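PDB 1TUO: putative phosphomannomutase from Thermus thermophilus, which probably interconverts phosphorylated sugars with the help of magnesium, moving a phosphate from one hydroxyl to another. Local coordinates for residues E223-P226 with K227-G230; T310-G314 with F315-K319; E368-K371 with E372-A375; R58-A61 with D62-R66. One frame throughout, in Å; residues are numbered along the deposited sequence.

Contact 1 (E223-P226 with K227-G230); sequences EPIP and KNLG
The carbonyl oxygen of Glu-223 is gripped by two N-H groups, from the backbone of Ile-225 and the side chain of Asn-228. Asn-228 ND2 reaches it at 3.0 Å, in the carbonyl plane and on a lone pair. Ile-225 N closes on the same oxygen at 2.8 Å, forming an inverse gamma turn centred on Pro-224. Water 1 accepts from Asn-228 ND2 at 3.0 Å and can donate to Glu-223 OE1, among other acceptors in reach, while Asn-228 OD1 accepts from Asn-221 N. These bonds probably fix the rotation of the amide. Ile-225 runs alongside it, with CG1 3.6 Å from Asn-228 ND2. Its CD1 lies 3.7 Å from CG of Lys-227, whose aliphatic part points the same way. CG1 of Ile-225 stands between the backbone N and the carbonyl carbon (chi1 56°), which places it beside both neighbours. Leu-229 packs CD1 on Pro-224 C at 3.6 Å. Pro-224 touches Asp-249, in a DGDADR sequence that holds the magnesium in relatives. Two i-to-i+3 bonds, Asn-228 N to Ile-225 O and Leu-229 N to Pro-226 O, make a 3-10 turn. It leads to the N-cap residue Leu-229 and helix 230-236 of the alpha/beta/alpha domain II.

Contact 2 (T310-G314 with F315-K319); sequences TTPVG and FKWIK
Pro-312 lies over the indole of Trp-317 where strand 308-311 turns into helix 315-322, a beta-loop-alpha connection of domain III. The two side chains meet at about a right angle. Pro-312 CD sits 3.5 Å from the centroid of the six-membered ring and 17° off its normal, a CH-pi contact over the face. CG and CB of the proline extend across the same indole, with CB 3.7 Å from Trp-317 NE1. At the edge, in plane, is Gly-314 O. The ring is thus met over one face by the proline and along one edge by a backbone oxygen. CG of Trp-317 stands anti to the carbonyl carbon (chi1 -63°), which turns the indole back over the loop. Thr-311 and Trp-317 run past one another head to tail, their CB atoms 3.4 Å apart. An alanine in place of Trp-317 would probably leave Pro-312 without its ring partner and open a gap between the loop and the first helical turn. A CB on Gly-314 would run into the carbonyl oxygen before it and press on Trp-317 CD1. The backbone bond of this turn joins Trp-317 N to Gly-314 O at 3.2 Å, and the same oxygen lies 3.4 Å from Trp-317 CD1 at the indole edge.

Contact 3 (E368-K371 with E372-A375); sequences EQFK and EVEA
Glu-372 N bonds to Glu-368 O at 3.2 Å, one step in the regular i-to-i+4 pattern of helix 366-377. This helix packs against helices 267-280, 296-304 and 348-362. The end of the Glu-372 side chain turns from residues 368-371, and its OE1 makes a weak, long ion pair with Lys-364. Val-373 follows on the buried side, its N bonded to Gln-369 O. Its CB is 4.0 Å from CD1 of the Phe-370 ring, and both residues rest on Leu-296. The ring also reaches Gln-269, Thr-272 and Thr-273 of helix 267-280. CG of Phe-370 is anti to the backbone N (chi1 -173°), which carries the ring along the helix toward Val-373 and Glu-374. Next comes Glu-374, whose N meets Phe-370 O at 2.9 Å. Its extended chain brings the carboxylate to the ring at a plane angle of 42°. OE1 is held by His-381 N, beyond the end of the helix, and OE2 lies beside Lys-371, 3.8 Å from its CD. The lysine NZ is 4.4 Å from OE2, too far for a salt bridge. Ala-375 comes last, with N bonded to Lys-371 O at 2.9 Å and CB 3.6 Å from that same oxygen.

Contact 4 (R58-A61 with D62-R66); sequences RFLA and DAFAR
Leu-60 O takes the N-H of Phe-64 at 2.8 Å. Ala-65 N gives the next bond, to Ala-61 O at 2.9 Å. These are the first i-to-i+4 bonds of helix 61-75, with Leu-60 at the N-cap. A type II turn from Arg-58 to Ala-61 runs into the helix start, closed by Ala-61 N on Arg-58 O at 3.0 Å. That oxygen also accepts from water 2, which in turn accepts from Asp-62 N at 3.0 Å. The water thus satisfies an N-H of the first helical turn. Asp-62 serves Ala-63 N. Its CG stands between the backbone N and the carbonyl carbon (chi1 55°), which bends OD1 back to within 2.7 Å of that N, from above the carboxylate plane. OD2 faces the edge of the Arg-66 guanidinium in a long salt bridge of 3.7 Å to NH1. With a leucine in place of Asp-62, Ala-63 N would probably lose its side-chain acceptor and Arg-66 its nearby charge. Leu-60 CB packs on Phe-64 CE1 at 3.7 Å, and the ring stacks on Phe-29. The Arg-58 guanidinium bonds to backbone oxygens of Ser-109, Asn-111 and Pro-112, in the TASHNP sequence that carries the phosphoserine in relatives, and of Tyr-115 beyond it. Water and carboxylate serve N-H groups at the helix start, and the acid there probably suits the positive helix end.

In the fold
From the N terminus the order is contact 4, contact 1, contact 2, contact 3. Each closes within a continuous piece of chain before the next opens, so none nest or cross. Contact 4 turns the chain from strand 50-55 into helix 61-75 of domain I. Contact 1 lies in the loop between strand 206-209 and helix 230-236 of domain II. Contact 2 joins strand 308-311 to helix 315-322 of domain III, on the other side of the chain's centre from contact 1. Contact 3 lies within helix 366-377, ahead of the antiparallel C-terminal sheet. Contacts 1 and 4 approach to about 7 Å between nearest atoms, whereas the centres of contacts 3 and 4 are 43 Å apart.

Contact 1 (E223-P226 with K227-G230)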
loop_
_atom_site.group_PDB
_atom_site.type_symbol
_atom_site.label_atom_id
_atom_site.label_comp_id
_atom_site.label_asym_id
_atom_site.label_seq_id
_atom_site.Cartn_x
_atom_site.Cartn_y
_atom_site.Cartn_z
ATOM N N GLU A 223 -10.499 2.772 1.718
ATOM C CA GLU A 223 -9.465 2.478 2.705
ATOM C C GLU A 223 -10.011 1.264 3.454
ATOM O O GLU A 223 -11.026 1.360 4.145
ATOM C CB GLU A 223 -9.286 3.667 3.659
ATOM C CG GLU A 223 -8.048 3.569 4.539
ATOM C CD GLU A 223 -7.971 4.666 5.593
ATOM O OE1 GLU A 223 -8.684 5.684 5.466
ATOM O OE2 GLU A 223 -7.181 4.512 6.546
ATOM N N PRO A 224 -9.341 0.106 3.326
ATOM C CA PRO A 224 -9.744 -1.150 3.964
ATOM C C PRO A 224 -9.652 -1.258 5.486
ATOM O O PRO A 224 -8.850 -2.026 6.017
ATOM C CB PRO A 224 -8.874 -2.183 3.251
ATOM C CG PRO A 224 -7.604 -1.430 3.027
ATOM C CD PRO A 224 -8.101 -0.076 2.546
ATOM N N ILE A 225 -10.483 -0.481 6.172
ATOM C CA ILE A 225 -10.561 -0.504 7.629
ATOM C C ILE A 225 -12.042 -0.681 7.956
ATOM O O ILE A 225 -12.906 -0.428 7.114
ATOM C CB ILE A 225 -10.019 0.793 8.271
ATOM C CG1 ILE A 225 -10.761 2.014 7.724
ATOM C CG2 ILE A 225 -8.518 0.899 8.016
ATOM C CD1 ILE A 225 -10.280 3.327 8.319
ATOM N N PRO A 226 -12.355 -1.129 9.179
ATOM C CA PRO A 226 -13.739 -1.354 9.610
ATOM C C PRO A 226 -14.819 -0.357 9.172
ATOM O O PRO A 226 -15.858 -0.769 8.658
ATOM C CB PRO A 226 -13.606 -1.453 11.125
ATOM C CG PRO A 226 -12.295 -2.151 11.276
ATOM C CD PRO A 226 -11.414 -1.416 10.276
ATOM N N LYS A 227 -14.587 0.939 9.346
ATOM C CA LYS A 227 -15.619 1.913 8.976
ATOM C C LYS A 227 -16.042 1.882 7.512
ATOM O O LYS A 227 -17.144 2.314 7.168
ATOM C CB LYS A 227 -15.197 3.337 9.356
ATOM C CG LYS A 227 -13.969 3.868 8.645
ATOM C CD LYS A 227 -13.874 5.391 8.786
ATOM C CE LYS A 227 -15.025 6.083 8.053
ATOM N NZ LYS A 227 -15.003 7.572 8.179
ATOM N N ASN A 228 -15.181 1.357 6.648
ATOM C CA ASN A 228 -15.502 1.283 5.228
ATOM C C ASN A 228 -15.776 -0.142 4.760
ATOM O O ASN A 228 -16.026 -0.376 3.577
ATOM C CB ASN A 228 -14.350 1.873 4.407
ATOM C CG ASN A 228 -14.043 3.305 4.789
ATOM O OD1 ASN A 228 -14.908 4.179 4.702
ATOM N ND2 ASN A 228 -12.809 3.556 5.218
ATOM N N LEU A 229 -15.757 -1.088 5.696
ATOM C CA LEU A 229 -15.956 -2.493 5.368
ATOM C C LEU A 229 -17.246 -3.132 5.891
ATOM O O LEU A 229 -17.344 -4.357 5.958
ATOM C CB LEU A 229 -14.754 -3.296 5.877
ATOM C CG LEU A 229 -13.418 -2.976 5.205
ATOM C CD1 LEU A 229 -12.294 -3.694 5.923
ATOM C CD2 LEU A 229 -13.478 -3.381 3.739
ATOM N N GLY A 230 -18.231 -2.311 6.241
ATOM C CA GLY A 230 -19.488 -2.841 6.749
ATOM C C GLY A 230 -20.066 -4.000 5.952
ATOM O O GLY A 230 -20.392 -5.051 6.512
HETATM O O HOH W 1 -11.608 6.208 5.754
#

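Contact 2 (T310-G314 with F315-K319)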
loop_
_atom_site.group_PDB
_atom_site.type_symbol
_atom_site.label_atom_id
_atom_site.label_comp_id
_atom_site.label_asym_id
_atom_site.label_seq_id
_atom_site.Cartn_x
_atom_site.Cartn_y
_atom_site.Cartn_z
ATOM N N THR A 310 13.956 -0.057 11.498
ATOM C CA THR A 310 12.821 0.840 11.687
ATOM C C THR A 310 13.094 2.152 10.972
ATOM O O THR A 310 14.157 2.751 11.136
ATOM C CB THR A 310 12.572 1.118 13.182
ATOM O OG1 THR A 310 12.296 -0.117 13.851
ATOM C CG2 THR A 310 11.386 2.063 13.367
ATOM N N THR A 311 12.126 2.594 10.179
ATOM C CA THR A 311 12.262 3.826 9.418
ATOM C C THR A 311 11.132 4.799 9.723
ATOM O O THR A 311 10.097 4.417 10.261
ATOM C CB THR A 311 12.205 3.543 7.917
ATOM O OG1 THR A 311 10.927 2.975 7.596
ATOM C CG2 THR A 311 13.302 2.567 7.515
ATOM N N PRO A 312 11.332 6.084 9.400
ATOM C CA PRO A 312 10.277 7.069 9.651
ATOM C C PRO A 312 9.144 6.702 8.700
ATOM O O PRO A 312 9.352 5.930 7.764
ATOM C CB PRO A 312 10.939 8.385 9.258
ATOM C CG PRO A 312 12.392 8.140 9.579
ATOM C CD PRO A 312 12.596 6.746 9.030
ATOM N N VAL A 313 7.952 7.240 8.924
ATOM C CA VAL A 313 6.840 6.939 8.032
ATOM C C VAL A 313 7.122 7.515 6.645
ATOM O O VAL A 313 7.601 8.644 6.508
ATOM C CB VAL A 313 5.512 7.508 8.577
ATOM C CG1 VAL A 313 4.402 7.329 7.543
ATOM C CG2 VAL A 313 5.144 6.798 9.870
ATOM N N GLY A 314 6.820 6.724 5.623
ATOM C CA GLY A 314 7.055 7.122 4.247
ATOM C C GLY A 314 7.672 5.913 3.578
ATOM O O GLY A 314 8.731 5.453 4.003
ATOM N N PHE A 315 7.032 5.387 2.541
ATOM C CA PHE A 315 7.558 4.193 1.889
ATOM C C PHE A 315 8.922 4.392 1.234
ATOM O O PHE A 315 9.642 3.423 0.988
ATOM C CB PHE A 315 6.556 3.650 0.870
ATOM C CG PHE A 315 6.890 2.270 0.375
ATOM C CD1 PHE A 315 7.629 2.093 -0.794
ATOM C CD2 PHE A 315 6.496 1.148 1.090
ATOM C CE1 PHE A 315 7.966 0.815 -1.236
ATOM C CE2 PHE A 315 6.828 -0.132 0.655
ATOM C CZ PHE A 315 7.565 -0.297 -0.511
ATOM N N LYS A 316 9.284 5.643 0.969
ATOM C CA LYS A 316 10.574 5.927 0.355
ATOM C C LYS A 316 11.700 5.326 1.194
ATOM O O LYS A 316 12.695 4.835 0.651
ATOM C CB LYS A 316 10.784 7.440 0.219
ATOM C CG LYS A 316 10.802 8.195 1.539
ATOM C CD LYS A 316 11.077 9.678 1.327
ATOM C CE LYS A 316 10.917 10.449 2.624
ATOM N NZ LYS A 316 12.336 10.373 2.966
ATOM N N TRP A 317 11.538 5.359 2.515
ATOM C CA TRP A 317 12.558 4.820 3.414
ATOM C C TRP A 317 12.690 3.306 3.283
ATOM O O TRP A 317 13.783 2.760 3.418
ATOM C CB TRP A 317 12.245 5.152 4.878
ATOM C CG TRP A 317 12.226 6.613 5.220
ATOM C CD1 TRP A 317 11.162 7.471 5.119
ATOM C CD2 TRP A 317 13.307 7.381 5.767
ATOM N NE1 TRP A 317 11.515 8.720 5.577
ATOM C CE2 TRP A 317 12.825 8.693 5.978
ATOM C CE3 TRP A 317 14.639 7.086 6.099
ATOM C CZ2 TRP A 317 13.627 9.711 6.509
ATOM C CZ3 TRP A 317 15.436 8.100 6.627
ATOM C CH2 TRP A 317 14.926 9.396 6.825
ATOM N N ILE A 318 11.573 2.627 3.043
ATOM C CA ILE A 318 11.586 1.176 2.899
ATOM C C ILE A 318 12.195 0.794 1.552
ATOM O O ILE A 318 12.960 -0.164 1.454
ATOM C CB ILE A 318 10.149 0.598 3.026
ATOM C CG1 ILE A 318 9.627 0.853 4.445
ATOM C CG2 ILE A 318 10.144 -0.896 2.721
ATOM C CD1 ILE A 318 8.180 0.450 4.664
ATOM N N LYS A 319 11.858 1.550 0.511
ATOM C CA LYS A 319 12.397 1.280 -0.815
ATOM C C LYS A 319 13.921 1.400 -0.811
ATOM O O LYS A 319 14.615 0.552 -1.369
ATOM C CB LYS A 319 11.794 2.250 -1.840
ATOM C CG LYS A 319 12.443 2.196 -3.221
ATOM C CD LYS A 319 11.524 2.829 -4.265
ATOM C CE LYS A 319 12.258 3.088 -5.577
ATOM N NZ LYS A 319 13.181 4.258 -5.461
#

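Contact 3 (E368-K371 with E372-A375)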
loop_
_atom_site.group_PDB
_atom_site.type_symbol
_atom_site.label_atom_id
_atom_site.label_comp_id
_atom_site.label_asym_id
_atom_site.label_seq_id
_atom_site.Cartn_x
_atom_site.Cartn_y
_atom_site.Cartn_z
ATOM N N GLU A 368 -5.449 -18.259 13.432
ATOM C CA GLU A 368 -4.596 -19.237 14.094
ATOM C C GLU A 368 -3.120 -18.954 13.833
ATOM O O GLU A 368 -2.277 -19.180 14.703
ATOM C CB GLU A 368 -4.957 -20.656 13.648
ATOM C CG GLU A 368 -6.342 -21.090 14.110
ATOM C CD GLU A 368 -6.532 -20.922 15.614
ATOM O OE1 GLU A 368 -5.807 -21.584 16.391
ATOM O OE2 GLU A 368 -7.404 -20.123 16.021
ATOM N N GLN A 369 -2.800 -18.455 12.645
ATOM C CA GLN A 369 -1.410 -18.141 12.353
ATOM C C GLN A 369 -0.953 -16.995 13.245
ATOM O O GLN A 369 0.167 -17.000 13.750
ATOM C CB GLN A 369 -1.222 -17.751 10.882
ATOM C CG GLN A 369 -1.340 -18.911 9.906
ATOM C CD GLN A 369 -1.013 -18.496 8.479
ATOM O OE1 GLN A 369 0.083 -18.019 8.203
ATOM N NE2 GLN A 369 -1.970 -18.670 7.571
ATOM N N PHE A 370 -1.825 -16.011 13.451
ATOM C CA PHE A 370 -1.438 -14.896 14.292
ATOM C C PHE A 370 -1.297 -15.330 15.750
ATOM O O PHE A 370 -0.457 -14.801 16.472
ATOM C CB PHE A 370 -2.434 -13.742 14.184
ATOM C CG PHE A 370 -1.982 -12.515 14.914
ATOM C CD1 PHE A 370 -0.834 -11.839 14.510
ATOM C CD2 PHE A 370 -2.649 -12.084 16.055
ATOM C CE1 PHE A 370 -0.352 -10.756 15.234
ATOM C CE2 PHE A 370 -2.178 -11.004 16.789
ATOM C CZ PHE A 370 -1.028 -10.338 16.381
ATOM N N LYS A 371 -2.110 -16.296 16.177
ATOM C CA LYS A 371 -2.033 -16.801 17.551
ATOM C C LYS A 371 -0.643 -17.402 17.750
ATOM O O LYS A 371 -0.079 -17.345 18.843
ATOM C CB LYS A 371 -3.092 -17.880 17.788
ATOM C CG LYS A 371 -4.527 -17.396 17.667
ATOM C CD LYS A 371 -4.900 -16.432 18.774
ATOM C CE LYS A 371 -6.354 -15.986 18.638
ATOM N NZ LYS A 371 -6.777 -15.073 19.742
ATOM N N GLU A 372 -0.101 -17.974 16.678
ATOM C CA GLU A 372 1.227 -18.572 16.703
ATOM C C GLU A 372 2.257 -17.446 16.790
ATOM O O GLU A 372 3.309 -17.593 17.415
ATOM C CB GLU A 372 1.445 -19.413 15.438
ATOM C CG GLU A 372 2.849 -19.980 15.251
ATOM C CD GLU A 372 3.186 -21.136 16.190
ATOM O OE1 GLU A 372 2.263 -21.821 16.686
ATOM O OE2 GLU A 372 4.392 -21.369 16.410
ATOM N N VAL A 373 1.958 -16.315 16.160
ATOM C CA VAL A 373 2.860 -15.177 16.235
ATOM C C VAL A 373 2.895 -14.727 17.693
ATOM O O VAL A 373 3.959 -14.453 18.243
ATOM C CB VAL A 373 2.370 -13.994 15.364
ATOM C CG1 VAL A 373 3.166 -12.736 15.687
ATOM C CG2 VAL A 373 2.520 -14.342 13.887
ATOM N N GLU A 374 1.725 -14.650 18.315
ATOM C CA GLU A 374 1.659 -14.227 19.709
ATOM C C GLU A 374 2.385 -15.206 20.630
ATOM O O GLU A 374 3.022 -14.797 21.598
ATOM C CB GLU A 374 0.197 -14.045 20.134
ATOM C CG GLU A 374 -0.376 -12.701 19.675
ATOM C CD GLU A 374 -1.864 -12.543 19.930
ATOM O OE1 GLU A 374 -2.288 -11.405 20.229
ATOM O OE2 GLU A 374 -2.611 -13.539 19.817
ATOM N N ALA A 375 2.307 -16.494 20.312
ATOM C CA ALA A 375 2.977 -17.508 21.125
ATOM C C ALA A 375 4.496 -17.382 21.003
ATOM O O ALA A 375 5.213 -17.410 22.003
ATOM C CB ALA A 375 2.534 -18.908 20.690
#

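Contact 4 (R58-A61 with D62-R66)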
loop_
_atom_site.group_PDB
_atom_site.type_symbol
_atom_site.label_atom_id
_atom_site.label_comp_id
_atom_site.label_asym_id
_atom_site.label_seq_id
_atom_site.Cartn_x
_atom_site.Cartn_y
_atom_site.Cartn_z
ATOM N N ARG A 58 -10.709 6.538 -10.130
ATOM C CA ARG A 58 -11.211 7.846 -9.710
ATOM C C ARG A 58 -11.782 8.635 -10.877
ATOM O O ARG A 58 -11.412 8.416 -12.024
ATOM C CB ARG A 58 -10.102 8.619 -9.003
ATOM C CG ARG A 58 -9.808 8.040 -7.641
ATOM C CD ARG A 58 -8.534 8.551 -6.980
ATOM N NE ARG A 58 -8.345 7.807 -5.734
ATOM C CZ ARG A 58 -8.875 8.162 -4.569
ATOM N NH1 ARG A 58 -9.604 9.269 -4.475
ATOM N NH2 ARG A 58 -8.738 7.378 -3.508
ATOM N N PHE A 59 -12.711 9.542 -10.577
ATOM C CA PHE A 59 -13.360 10.338 -11.613
ATOM C C PHE A 59 -12.343 11.118 -12.448
ATOM O O PHE A 59 -11.496 11.823 -11.910
ATOM C CB PHE A 59 -14.371 11.298 -10.970
ATOM C CG PHE A 59 -15.315 11.931 -11.959
ATOM C CD1 PHE A 59 -16.377 11.204 -12.490
ATOM C CD2 PHE A 59 -15.134 13.251 -12.361
ATOM C CE1 PHE A 59 -17.256 11.788 -13.418
ATOM C CE2 PHE A 59 -16.008 13.844 -13.289
ATOM C CZ PHE A 59 -17.064 13.111 -13.815
ATOM N N LEU A 60 -12.440 10.971 -13.767
ATOM C CA LEU A 60 -11.549 11.634 -14.716
ATOM C C LEU A 60 -10.092 11.177 -14.650
ATOM O O LEU A 60 -9.248 11.722 -15.360
ATOM C CB LEU A 60 -11.594 13.157 -14.540
ATOM C CG LEU A 60 -12.820 13.888 -15.096
ATOM C CD1 LEU A 60 -12.773 15.341 -14.654
ATOM C CD2 LEU A 60 -12.847 13.783 -16.619
ATOM N N ALA A 61 -9.787 10.175 -13.827
ATOM C CA ALA A 61 -8.395 9.717 -13.745
ATOM C C ALA A 61 -7.920 9.285 -15.129
ATOM O O ALA A 61 -6.762 9.515 -15.511
ATOM C CB ALA A 61 -8.272 8.558 -12.758
ATOM N N ASP A 62 -8.819 8.655 -15.879
ATOM C CA ASP A 62 -8.500 8.210 -17.226
ATOM C C ASP A 62 -8.191 9.403 -18.128
ATOM O O ASP A 62 -7.206 9.396 -18.871
ATOM C CB ASP A 62 -9.648 7.352 -17.800
ATOM C CG ASP A 62 -11.012 8.053 -17.783
ATOM O OD1 ASP A 62 -11.187 9.113 -17.143
ATOM O OD2 ASP A 62 -11.938 7.504 -18.420
ATOM N N ALA A 63 -9.019 10.442 -18.049
ATOM C CA ALA A 63 -8.801 11.633 -18.867
ATOM C C ALA A 63 -7.497 12.346 -18.497
ATOM O O ALA A 63 -6.771 12.826 -19.374
ATOM C CB ALA A 63 -9.984 12.594 -18.726
ATOM N N PHE A 64 -7.201 12.418 -17.201
ATOM C CA PHE A 64 -5.969 13.061 -16.751
ATOM C C PHE A 64 -4.766 12.260 -17.241
ATOM O O PHE A 64 -3.749 12.828 -17.636
ATOM C CB PHE A 64 -5.937 13.160 -15.221
ATOM C CG PHE A 64 -6.811 14.262 -14.655
ATOM C CD1 PHE A 64 -7.854 13.966 -13.790
ATOM C CD2 PHE A 64 -6.554 15.595 -14.956
ATOM C CE1 PHE A 64 -8.631 14.988 -13.225
ATOM C CE2 PHE A 64 -7.324 16.616 -14.399
ATOM C CZ PHE A 64 -8.361 16.309 -13.531
ATOM N N ALA A 65 -4.886 10.935 -17.210
ATOM C CA ALA A 65 -3.796 10.072 -17.659
ATOM C C ALA A 65 -3.539 10.224 -19.160
ATOM O O ALA A 65 -2.391 10.219 -19.608
ATOM C CB ALA A 65 -4.108 8.612 -17.325
ATOM N N ARG A 66 -4.604 10.345 -19.942
ATOM C CA ARG A 66 -4.452 10.510 -21.380
ATOM C C ARG A 66 -3.786 11.858 -21.660
ATOM O O ARG A 66 -2.930 11.968 -22.537
ATOM C CB ARG A 66 -5.818 10.444 -22.078
ATOM C CG ARG A 66 -6.463 9.060 -22.072
ATOM C CD ARG A 66 -7.619 8.981 -23.069
ATOM N NE ARG A 66 -8.703 9.901 -22.742
ATOM C CZ ARG A 66 -9.684 9.636 -21.884
ATOM N NH1 ARG A 66 -9.729 8.469 -21.258
ATOM N NH2 ARG A 66 -10.625 10.542 -21.652
HETATM O O HOH W 2 -11.152 7.148 -14.649
#